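Local coordinates for protein aminotransferase (PDB 6L1O) that is a pyridoxal-phosphate-dependent aminotransferase of the class I family, encoded in the operon for biosynthesis of the dipeptide antibiotic bacilysin, at residues B[35-43]-B[367-377]; B[340-350]-B[380-391]. All blocks are in the same frame, centred on the assembly; numbering follows the deposited sequence.

Interaction 1 of 2, residues B[35-43]-B[367-377]; sequences INLGQGNPD and RISMVSKQEDL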
loop_
_atom_site.group_PDB
_atom_site.type_symbol
_atom_site.label_atom_id
_atom_site.label_comp_id
_atom_site.label_asym_id
_atom_site.label_seq_id
_atom_site.Cartn_x
_atom_site.Cartn_y
_atom_site.Cartn_z
ATOM N N ILE B 35 -3.959 -3.438 31.520
ATOM C CA ILE B 35 -2.617 -3.849 31.116
ATOM C C ILE B 35 -2.711 -4.786 29.924
ATOM O O ILE B 35 -3.258 -5.895 30.047
ATOM C CB ILE B 35 -1.924 -4.619 32.226
ATOM C CG1 ILE B 35 -1.588 -3.650 33.354
ATOM C CG2 ILE B 35 -0.681 -5.309 31.699
ATOM C CD1 ILE B 35 -0.737 -4.321 34.365
ATOM N N ASN B 36 -2.143 -4.359 28.804
ATOM C CA ASN B 36 -2.353 -5.050 27.528
ATOM C C ASN B 36 -1.103 -5.866 27.086
ATOM O O ASN B 36 -0.178 -5.344 26.518
ATOM C CB ASN B 36 -2.764 -4.027 26.474
ATOM C CG ASN B 36 -2.906 -4.637 25.089
ATOM O OD1 ASN B 36 -2.972 -5.866 24.924
ATOM N ND2 ASN B 36 -2.910 -3.785 24.084
ATOM N N LEU B 37 -1.123 -7.152 27.362
ATOM C CA LEU B 37 -0.089 -8.037 26.845
ATOM C C LEU B 37 -0.615 -8.855 25.641
ATOM O O LEU B 37 -0.171 -9.981 25.419
ATOM C CB LEU B 37 0.417 -8.955 27.928
ATOM C CG LEU B 37 0.873 -8.267 29.212
ATOM C CD1 LEU B 37 1.512 -9.265 30.159
ATOM C CD2 LEU B 37 1.801 -7.086 28.950
ATOM N N GLY B 38 -1.574 -8.287 24.916
ATOM C CA GLY B 38 -2.239 -9.040 23.850
ATOM C C GLY B 38 -1.757 -8.783 22.437
ATOM O O GLY B 38 -2.255 -9.433 21.517
ATOM N N GLN B 39 -0.851 -7.819 22.246
ATOM C CA GLN B 39 -0.545 -7.322 20.896
ATOM C C GLN B 39 0.943 -7.317 20.673
ATOM O O GLN B 39 1.689 -7.414 21.578
ATOM C CB GLN B 39 -1.123 -5.899 20.663
ATOM C CG GLN B 39 -2.627 -5.883 20.665
ATOM C CD GLN B 39 -3.203 -4.527 20.447
ATOM O OE1 GLN B 39 -2.940 -3.607 21.206
ATOM N NE2 GLN B 39 -3.996 -4.376 19.385
ATOM N N GLY B 40 1.356 -7.228 19.438
ATOM C CA GLY B 40 2.727 -7.355 19.047
ATOM C C GLY B 40 3.389 -6.016 18.700
ATOM O O GLY B 40 4.197 -5.956 17.777
ATOM N N ASN B 41 3.001 -4.929 19.401
ATOM C CA ASN B 41 3.491 -3.582 19.064
ATOM C C ASN B 41 4.747 -3.315 19.881
ATOM O O ASN B 41 4.633 -3.196 21.096
ATOM C CB ASN B 41 2.430 -2.543 19.383
ATOM C CG ASN B 41 2.733 -1.163 18.808
ATOM O OD1 ASN B 41 3.623 -0.989 17.968
ATOM N ND2 ASN B 41 1.976 -0.179 19.253
ATOM N N PRO B 42 5.932 -3.283 19.252
ATOM C CA PRO B 42 7.140 -3.006 20.061
ATOM C C PRO B 42 6.966 -1.775 20.915
ATOM O O PRO B 42 6.362 -0.822 20.492
ATOM C CB PRO B 42 8.221 -2.800 19.005
ATOM C CG PRO B 42 7.763 -3.652 17.852
ATOM C CD PRO B 42 6.294 -3.354 17.806
ATOM N N ASP B 43 7.418 -1.833 22.171
ATOM C CA ASP B 43 7.211 -0.720 23.057
ATOM C C ASP B 43 8.410 0.258 22.984
ATOM O O ASP B 43 8.267 1.375 23.341
ATOM C CB ASP B 43 6.978 -1.240 24.503
ATOM C CG ASP B 43 8.137 -2.101 24.991
ATOM O OD1 ASP B 43 8.410 -3.180 24.386
ATOM O OD2 ASP B 43 8.821 -1.701 25.940
ATOM N N ARG B 367 -1.731 -16.423 23.993
ATOM C CA ARG B 367 -0.459 -15.786 23.607
ATOM C C ARG B 367 -0.237 -14.527 24.444
ATOM O O ARG B 367 -1.136 -13.693 24.581
ATOM C CB ARG B 367 -0.454 -15.405 22.132
ATOM C CG ARG B 367 0.941 -15.068 21.620
ATOM C CD ARG B 367 0.891 -14.363 20.273
ATOM N NE ARG B 367 0.262 -13.092 20.385
ATOM C CZ ARG B 367 0.091 -12.210 19.412
ATOM N NH1 ARG B 367 0.484 -12.480 18.175
ATOM N NH2 ARG B 367 -0.481 -11.039 19.698
ATOM N N ILE B 368 0.960 -14.385 24.980
ATOM C CA ILE B 368 1.250 -13.312 25.927
ATOM C C ILE B 368 2.512 -12.619 25.439
ATOM O O ILE B 368 3.501 -13.270 25.181
ATOM C CB ILE B 368 1.475 -13.847 27.370
ATOM C CG1 ILE B 368 0.314 -14.733 27.849
ATOM C CG2 ILE B 368 1.676 -12.708 28.373
ATOM C CD1 ILE B 368 0.496 -15.238 29.285
ATOM N N SER B 369 2.441 -11.323 25.207
ATOM C CA SER B 369 3.580 -10.701 24.511
ATOM C C SER B 369 4.425 -9.942 25.485
ATOM O O SER B 369 3.901 -9.304 26.406
ATOM C CB SER B 369 3.126 -9.781 23.392
ATOM O OG SER B 369 2.122 -8.967 23.877
ATOM N N MET B 370 5.699 -9.946 25.228
ATOM C CA MET B 370 6.663 -9.363 26.161
ATOM C C MET B 370 7.117 -7.975 25.646
ATOM O O MET B 370 8.243 -7.563 25.888
ATOM C CB MET B 370 7.831 -10.257 26.331
ATOM C CG MET B 370 7.528 -11.626 26.900
ATOM S SD MET B 370 7.041 -11.588 28.607
ATOM C CE MET B 370 5.283 -11.739 28.467
ATOM N N VAL B 371 6.222 -7.276 24.978
ATOM C CA VAL B 371 6.478 -5.887 24.522
ATOM C C VAL B 371 5.883 -4.885 25.507
ATOM O O VAL B 371 5.213 -3.945 25.127
ATOM C CB VAL B 371 5.944 -5.635 23.069
ATOM C CG1 VAL B 371 6.779 -6.377 22.055
ATOM C CG2 VAL B 371 4.448 -5.941 22.920
ATOM N N SER B 372 6.145 -5.087 26.788
ATOM C CA SER B 372 5.754 -4.176 27.807
ATOM C C SER B 372 6.860 -4.078 28.858
ATOM O O SER B 372 7.671 -5.038 29.087
ATOM C CB SER B 372 4.457 -4.648 28.454
ATOM O OG SER B 372 3.331 -4.338 27.685
ATOM N N LYS B 373 6.875 -2.943 29.531
ATOM C CA LYS B 373 7.950 -2.660 30.512
ATOM C C LYS B 373 7.853 -3.599 31.743
ATOM O O LYS B 373 6.782 -4.099 32.055
ATOM C CB LYS B 373 7.857 -1.176 30.918
ATOM C CG LYS B 373 6.664 -0.831 31.815
ATOM C CD LYS B 373 6.414 0.666 32.018
ATOM C CE LYS B 373 5.813 1.295 30.754
ATOM N NZ LYS B 373 5.316 2.666 30.977
ATOM N N GLN B 374 8.966 -3.796 32.441
ATOM C CA GLN B 374 9.026 -4.687 33.616
ATOM C C GLN B 374 7.853 -4.551 34.607
ATOM O O GLN B 374 7.249 -5.543 35.035
ATOM C CB GLN B 374 10.349 -4.464 34.374
ATOM C CG GLN B 374 10.314 -4.895 35.851
ATOM C CD GLN B 374 11.608 -4.534 36.603
ATOM O OE1 GLN B 374 12.688 -4.716 36.086
ATOM N NE2 GLN B 374 11.480 -4.006 37.826
ATOM N N GLU B 375 7.552 -3.322 34.997
ATOM C CA GLU B 375 6.514 -3.095 36.005
ATOM C C GLU B 375 5.083 -3.371 35.489
ATOM O O GLU B 375 4.175 -3.708 36.277
ATOM C CB GLU B 375 6.636 -1.713 36.603
ATOM C CG GLU B 375 7.900 -1.545 37.474
ATOM C CD GLU B 375 7.969 -2.508 38.673
ATOM O OE1 GLU B 375 6.902 -2.748 39.319
ATOM O OE2 GLU B 375 9.087 -3.084 38.940
ATOM N N ASP B 376 4.871 -3.249 34.193
ATOM C CA ASP B 376 3.610 -3.700 33.594
ATOM C C ASP B 376 3.523 -5.233 33.627
ATOM O O ASP B 376 2.491 -5.780 33.946
ATOM C CB ASP B 376 3.478 -3.216 32.148
ATOM C CG ASP B 376 3.080 -1.741 32.033
ATOM O OD1 ASP B 376 2.853 -1.067 33.069
ATOM O OD2 ASP B 376 3.029 -1.242 30.880
ATOM N N LEU B 377 4.651 -5.896 33.364
ATOM C CA LEU B 377 4.707 -7.340 33.496
ATOM C C LEU B 377 4.423 -7.753 34.947
ATOM O O LEU B 377 3.707 -8.741 35.209
ATOM C CB LEU B 377 6.038 -7.892 33.012
ATOM C CG LEU B 377 6.434 -7.579 31.540
ATOM C CD1 LEU B 377 7.775 -8.191 31.166
ATOM C CD2 LEU B 377 5.359 -8.093 30.576
HETATM O O HOH W 1 3.602 -2.154 23.314
#

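Interaction 2 of 2, residues B[340-350]-B[380-391]; sequences FSDYLLEHAHV and FVTRIQKLNLPF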
loop_
_atom_site.group_PDB
_atom_site.type_symbol
_atom_site.label_atom_id
_atom_site.label_comp_id
_atom_site.label_asym_id
_atom_site.label_seq_id
_atom_site.Cartn_x
_atom_site.Cartn_y
_atom_site.Cartn_z
ATOM N N PHE B 340 -11.229 -18.097 28.987
ATOM C CA PHE B 340 -10.132 -17.700 29.904
ATOM C C PHE B 340 -9.675 -16.246 29.693
ATOM O O PHE B 340 -9.573 -15.494 30.676
ATOM C CB PHE B 340 -8.958 -18.627 29.745
ATOM C CG PHE B 340 -7.797 -18.306 30.653
ATOM C CD1 PHE B 340 -7.965 -18.304 32.031
ATOM C CD2 PHE B 340 -6.556 -18.035 30.129
ATOM C CE1 PHE B 340 -6.898 -18.007 32.857
ATOM C CE2 PHE B 340 -5.479 -17.755 30.937
ATOM C CZ PHE B 340 -5.656 -17.742 32.311
ATOM N N SER B 341 -9.455 -15.848 28.441
ATOM C CA SER B 341 -9.048 -14.455 28.137
ATOM C C SER B 341 -10.140 -13.484 28.515
ATOM O O SER B 341 -9.891 -12.421 29.048
ATOM C CB SER B 341 -8.567 -14.272 26.706
ATOM O OG SER B 341 -9.569 -14.523 25.720
ATOM N N ASP B 342 -11.380 -13.850 28.304
ATOM C CA ASP B 342 -12.504 -13.001 28.765
ATOM C C ASP B 342 -12.569 -12.874 30.309
ATOM O O ASP B 342 -12.823 -11.782 30.843
ATOM C CB ASP B 342 -13.836 -13.523 28.227
ATOM C CG ASP B 342 -14.114 -13.088 26.776
ATOM O OD1 ASP B 342 -13.512 -12.116 26.284
ATOM O OD2 ASP B 342 -14.971 -13.723 26.104
ATOM N N TYR B 343 -12.319 -13.979 31.010
ATOM C CA TYR B 343 -12.293 -13.998 32.471
ATOM C C TYR B 343 -11.157 -13.116 33.037
ATOM O O TYR B 343 -11.361 -12.392 34.044
ATOM C CB TYR B 343 -12.163 -15.416 32.981
ATOM C CG TYR B 343 -12.317 -15.532 34.492
ATOM C CD1 TYR B 343 -13.572 -15.839 35.075
ATOM C CD2 TYR B 343 -11.210 -15.372 35.345
ATOM C CE1 TYR B 343 -13.713 -15.949 36.460
ATOM C CE2 TYR B 343 -11.359 -15.463 36.729
ATOM C CZ TYR B 343 -12.603 -15.752 37.280
ATOM O OH TYR B 343 -12.701 -15.845 38.658
ATOM N N LEU B 344 -10.001 -13.121 32.366
ATOM C CA LEU B 344 -8.861 -12.317 32.819
ATOM C C LEU B 344 -9.088 -10.864 32.537
ATOM O O LEU B 344 -8.657 -10.021 33.326
ATOM C CB LEU B 344 -7.548 -12.749 32.162
ATOM C CG LEU B 344 -6.934 -14.066 32.507
ATOM C CD1 LEU B 344 -5.598 -14.192 31.791
ATOM C CD2 LEU B 344 -6.804 -14.329 33.990
ATOM N N LEU B 345 -9.751 -10.549 31.396
ATOM C CA LEU B 345 -10.097 -9.207 31.078
ATOM C C LEU B 345 -11.145 -8.636 32.068
ATOM O O LEU B 345 -10.984 -7.553 32.582
ATOM C CB LEU B 345 -10.615 -9.098 29.644
ATOM C CG LEU B 345 -11.084 -7.714 29.176
ATOM C CD1 LEU B 345 -10.031 -6.631 29.433
ATOM C CD2 LEU B 345 -11.502 -7.759 27.721
ATOM N N GLU B 346 -12.191 -9.410 32.356
ATOM C CA GLU B 346 -13.256 -8.930 33.212
ATOM C C GLU B 346 -12.815 -8.783 34.675
ATOM O O GLU B 346 -13.142 -7.794 35.355
ATOM C CB GLU B 346 -14.433 -9.877 33.074
ATOM C CG GLU B 346 -15.720 -9.406 33.715
ATOM C CD GLU B 346 -16.918 -10.238 33.270
ATOM O OE1 GLU B 346 -17.274 -10.201 32.060
ATOM O OE2 GLU B 346 -17.505 -10.935 34.128
ATOM N N HIS B 347 -12.081 -9.749 35.172
ATOM C CA HIS B 347 -11.772 -9.821 36.621
ATOM C C HIS B 347 -10.402 -9.276 37.012
ATOM O O HIS B 347 -10.157 -9.061 38.187
ATOM C CB HIS B 347 -11.913 -11.270 37.085
ATOM C CG HIS B 347 -13.340 -11.739 37.071
ATOM N ND1 HIS B 347 -13.948 -12.241 35.935
ATOM C CD2 HIS B 347 -14.303 -11.691 38.025
ATOM C CE1 HIS B 347 -15.212 -12.528 36.204
ATOM N NE2 HIS B 347 -15.449 -12.208 37.467
ATOM N N ALA B 348 -9.496 -9.128 36.044
ATOM C CA ALA B 348 -8.156 -8.594 36.340
ATOM C C ALA B 348 -7.810 -7.377 35.506
ATOM O O ALA B 348 -6.755 -6.766 35.698
ATOM C CB ALA B 348 -7.110 -9.678 36.130
ATOM N N HIS B 349 -8.706 -7.004 34.577
ATOM C CA HIS B 349 -8.416 -5.970 33.607
ATOM C C HIS B 349 -7.064 -6.105 32.926
ATOM O O HIS B 349 -6.314 -5.114 32.798
ATOM C CB HIS B 349 -8.547 -4.608 34.269
ATOM C CG HIS B 349 -9.927 -4.323 34.757
ATOM N ND1 HIS B 349 -10.213 -3.248 35.561
ATOM C CD2 HIS B 349 -11.101 -4.967 34.548
ATOM C CE1 HIS B 349 -11.514 -3.229 35.819
ATOM N NE2 HIS B 349 -12.077 -4.257 35.209
ATOM N N VAL B 350 -6.752 -7.319 32.485
ATOM C CA VAL B 350 -5.547 -7.569 31.636
ATOM C C VAL B 350 -5.959 -8.210 30.308
ATOM O O VAL B 350 -6.996 -8.892 30.241
ATOM C CB VAL B 350 -4.541 -8.454 32.353
ATOM C CG1 VAL B 350 -4.124 -7.782 33.673
ATOM C CG2 VAL B 350 -5.053 -9.863 32.611
ATOM N N PHE B 380 0.617 -7.155 35.857
ATOM C CA PHE B 380 -0.161 -8.255 35.252
ATOM C C PHE B 380 -0.231 -9.456 36.225
ATOM O O PHE B 380 -1.328 -9.930 36.592
ATOM C CB PHE B 380 0.509 -8.663 33.909
ATOM C CG PHE B 380 -0.147 -9.811 33.220
ATOM C CD1 PHE B 380 -1.193 -9.590 32.312
ATOM C CD2 PHE B 380 0.284 -11.113 33.442
ATOM C CE1 PHE B 380 -1.794 -10.653 31.654
ATOM C CE2 PHE B 380 -0.307 -12.184 32.777
ATOM C CZ PHE B 380 -1.335 -11.954 31.886
ATOM N N VAL B 381 0.923 -9.859 36.737
ATOM C CA VAL B 381 0.961 -10.983 37.665
ATOM C C VAL B 381 0.266 -10.645 39.001
ATOM O O VAL B 381 -0.519 -11.456 39.519
ATOM C CB VAL B 381 2.370 -11.467 37.915
ATOM C CG1 VAL B 381 2.399 -12.488 39.046
ATOM C CG2 VAL B 381 2.949 -12.063 36.648
ATOM N N THR B 382 0.527 -9.454 39.520
ATOM C CA THR B 382 -0.123 -8.991 40.759
ATOM C C THR B 382 -1.644 -9.034 40.697
ATOM O O THR B 382 -2.315 -9.462 41.659
ATOM C CB THR B 382 0.313 -7.574 41.128
ATOM O OG1 THR B 382 1.697 -7.605 41.441
ATOM C CG2 THR B 382 -0.473 -7.016 42.360
ATOM N N ARG B 383 -2.194 -8.629 39.576
ATOM C CA ARG B 383 -3.640 -8.596 39.402
ATOM C C ARG B 383 -4.244 -9.989 39.287
ATOM O O ARG B 383 -5.304 -10.257 39.858
ATOM C CB ARG B 383 -4.030 -7.752 38.205
ATOM C CG ARG B 383 -3.683 -6.285 38.343
ATOM C CD ARG B 383 -4.099 -5.577 37.110
ATOM N NE ARG B 383 -3.791 -4.167 37.132
ATOM C CZ ARG B 383 -4.244 -3.301 36.256
ATOM N NH1 ARG B 383 -5.034 -3.723 35.246
ATOM N NH2 ARG B 383 -3.877 -2.041 36.349
ATOM N N ILE B 384 -3.554 -10.872 38.580
ATOM C CA ILE B 384 -4.044 -12.206 38.364
ATOM C C ILE B 384 -3.981 -13.028 39.647
ATOM O O ILE B 384 -4.811 -13.919 39.872
ATOM C CB ILE B 384 -3.278 -12.893 37.216
ATOM C CG1 ILE B 384 -3.625 -12.207 35.890
ATOM C CG2 ILE B 384 -3.586 -14.388 37.136
ATOM C CD1 ILE B 384 -2.997 -12.914 34.655
ATOM N N GLN B 385 -2.974 -12.756 40.473
ATOM C CA GLN B 385 -2.846 -13.424 41.747
ATOM C C GLN B 385 -4.121 -13.343 42.602
ATOM O O GLN B 385 -4.487 -14.313 43.234
ATOM C CB GLN B 385 -1.694 -12.857 42.537
ATOM C CG GLN B 385 -1.206 -13.816 43.595
ATOM C CD GLN B 385 -0.021 -13.223 44.329
ATOM O OE1 GLN B 385 -0.075 -12.063 44.746
ATOM N NE2 GLN B 385 1.060 -13.989 44.453
ATOM N N LYS B 386 -4.789 -12.195 42.575
ATOM C CA LYS B 386 -6.006 -11.996 43.340
ATOM C C LYS B 386 -7.123 -12.952 42.911
ATOM O O LYS B 386 -8.007 -13.241 43.703
ATOM C CB LYS B 386 -6.463 -10.538 43.244
ATOM C CG LYS B 386 -5.490 -9.567 43.902
ATOM C CD LYS B 386 -5.912 -8.118 43.761
ATOM C CE LYS B 386 -5.780 -7.662 42.313
ATOM N NZ LYS B 386 -5.966 -6.202 42.129
ATOM N N LEU B 387 -7.080 -13.441 41.668
ATOM C CA LEU B 387 -8.139 -14.310 41.125
ATOM C C LEU B 387 -8.128 -15.702 41.708
ATOM O O LEU B 387 -9.136 -16.401 41.670
ATOM C CB LEU B 387 -8.028 -14.398 39.599
ATOM C CG LEU B 387 -8.090 -13.086 38.823
ATOM C CD1 LEU B 387 -8.212 -13.369 37.334
ATOM C CD2 LEU B 387 -9.271 -12.283 39.287
ATOM N N ASN B 388 -6.969 -16.125 42.173
ATOM C CA ASN B 388 -6.785 -17.443 42.772
ATOM C C ASN B 388 -7.142 -18.602 41.815
ATOM O O ASN B 388 -7.752 -19.584 42.208
ATOM C CB ASN B 388 -7.600 -17.521 44.066
ATOM C CG ASN B 388 -7.205 -18.701 44.923
ATOM O OD1 ASN B 388 -7.908 -19.728 44.978
ATOM N ND2 ASN B 388 -6.072 -18.575 45.590
ATOM N N LEU B 389 -6.797 -18.460 40.550
ATOM C CA LEU B 389 -7.043 -19.514 39.571
ATOM C C LEU B 389 -6.151 -20.742 39.783
ATOM O O LEU B 389 -4.986 -20.603 40.185
ATOM C CB LEU B 389 -6.844 -18.982 38.155
ATOM C CG LEU B 389 -7.749 -17.821 37.762
ATOM C CD1 LEU B 389 -7.444 -17.411 36.336
ATOM C CD2 LEU B 389 -9.207 -18.189 37.893
ATOM N N PRO B 390 -6.677 -21.955 39.494
ATOM C CA PRO B 390 -5.914 -23.198 39.677
ATOM C C PRO B 390 -4.920 -23.475 38.565
ATOM O O PRO B 390 -4.965 -24.551 37.955
ATOM C CB PRO B 390 -7.020 -24.289 39.693
ATOM C CG PRO B 390 -8.082 -23.724 38.818
ATOM C CD PRO B 390 -8.068 -22.229 39.059
ATOM N N PHE B 391 -3.969 -22.560 38.346
ATOM C CA PHE B 391 -2.871 -22.838 37.424
ATOM C C PHE B 391 -2.040 -24.071 37.825
ATOM O O PHE B 391 -1.433 -24.722 36.974
ATOM C CB PHE B 391 -1.934 -21.641 37.331
ATOM C CG PHE B 391 -2.555 -20.426 36.703
ATOM C CD1 PHE B 391 -2.803 -20.392 35.350
ATOM C CD2 PHE B 391 -2.906 -19.336 37.468
ATOM C CE1 PHE B 391 -3.380 -19.292 34.759
ATOM C CE2 PHE B 391 -3.463 -18.217 36.888
ATOM C CZ PHE B 391 -3.698 -18.202 35.530
#

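Interaction 1 of 2, residues B[35-43]-B[367-377]
Leu-37 and Ser-369 bring the two backbones to a CA separation of 5.1 Å, and Ser-369 N donates to Leu-37 O at 2.9 Å with an N-H...O angle of 159°. The same serine makes a second bond: OG, placed between its backbone N and carbonyl carbon (chi1 47°), turns to the loop and donates to Gln-39 O at 2.8 Å. The two methyls of Leu-37 part: CD1 reaches Ile-368 CG2 at 3.9 Å, while CD2 lies 3.4 Å from Ser-372 OG and also meets Leu-377. Asn-36 OD1 accepts from Gly-38 N, an Asx turn that bends the loop where Arg-367 reaches it. Bent at chi3 (65°), Arg-367 brings NH2 edge-on to Gly-38 O in a weak 3.0 Å bond; its NH1 binds Asn-178 of the cofactor pocket. In this class I aminotransferase the contact thus adjoins the pyridoxal phosphate site, the arginine side chain being about 5 Å from the bound cofactor. Farther along, Val-371 CG2 packs 3.3 Å from Asn-41 O, and a water donates to both Asn-41 O and Val-371 O. Asp-43 OD1 approaches the Val-371 backbone but pairs with Arg-301, whereas Asn-41 OD1 accepts from Tyr-66 N of the second subunit.

Interaction 2 of 2, residues B[340-350]-B[380-391]
Apolar helix-to-helix packing joins helix 337-348 to the end of helix 374-385 and the turns beyond it, near the C terminus and away from the cofactor site. The axes of segments 340-348 and 380-385 pass 10.0 Å apart at 91°, close to perpendicular. Leu-387 fills the middle: CD1 lies 3.8 Å from Leu-344 CD2 and also touches Tyr-343 CE2 and Ala-348 CB, while CD2 rests on His-347 CB. Leu-389 reaches across to Phe-340 and Tyr-343, about one turn apart on helix 337-348, with CD1 in the ring plane of Phe-340 at its edge, 3.6 Å from CE1, and CD2 against Tyr-343 CE2. Phe-340 and Phe-391 meet rim to rim, their planes at 80° and neither ring over the other's face. Where helix 337-348 ends, Val-350 crosses Phe-380 at about a right angle, CG2 lying 3.5 Å from CE1. Arg-383, extended from CG to NE (chi2 179°), runs past the same helix end, its CD 3.2 Å from Ala-348 O; NH1 bonds to His-33 O and NE pairs with Glu-379. Among the neighbours, Val-381 and Ile-384 pack on helix 289-313 and Phe-391 stacks with Trp-315, while Val-350 and Arg-383 touch Ile-35 of strand 35-36.

In the fold
From the N terminus, the chain enters interaction 1 at strand 35-36, and 323 residues, including the seven-stranded sheet and helix 289-313, intervene before 367-377 closes that long loop. Residues 340-350 of interaction 2 lie inside it, but their partner, 380-391, follows its end, so the two contacts cross. Interaction 2 closes a shorter loop of 29 residues containing strands 353-354 and 365-369. Helix 374-385 serves both contacts, tying the segment around strand 35-36 to strand 365-369 and helix 337-348. They touch directly: Ile-35 N and His-349 O, 3.2 Å apart, probably form a hydrogen bond where strands 35-36 and 350-351 run parallel, and Leu-37 CD1 packs 3.5 Å from Phe-380 CD1.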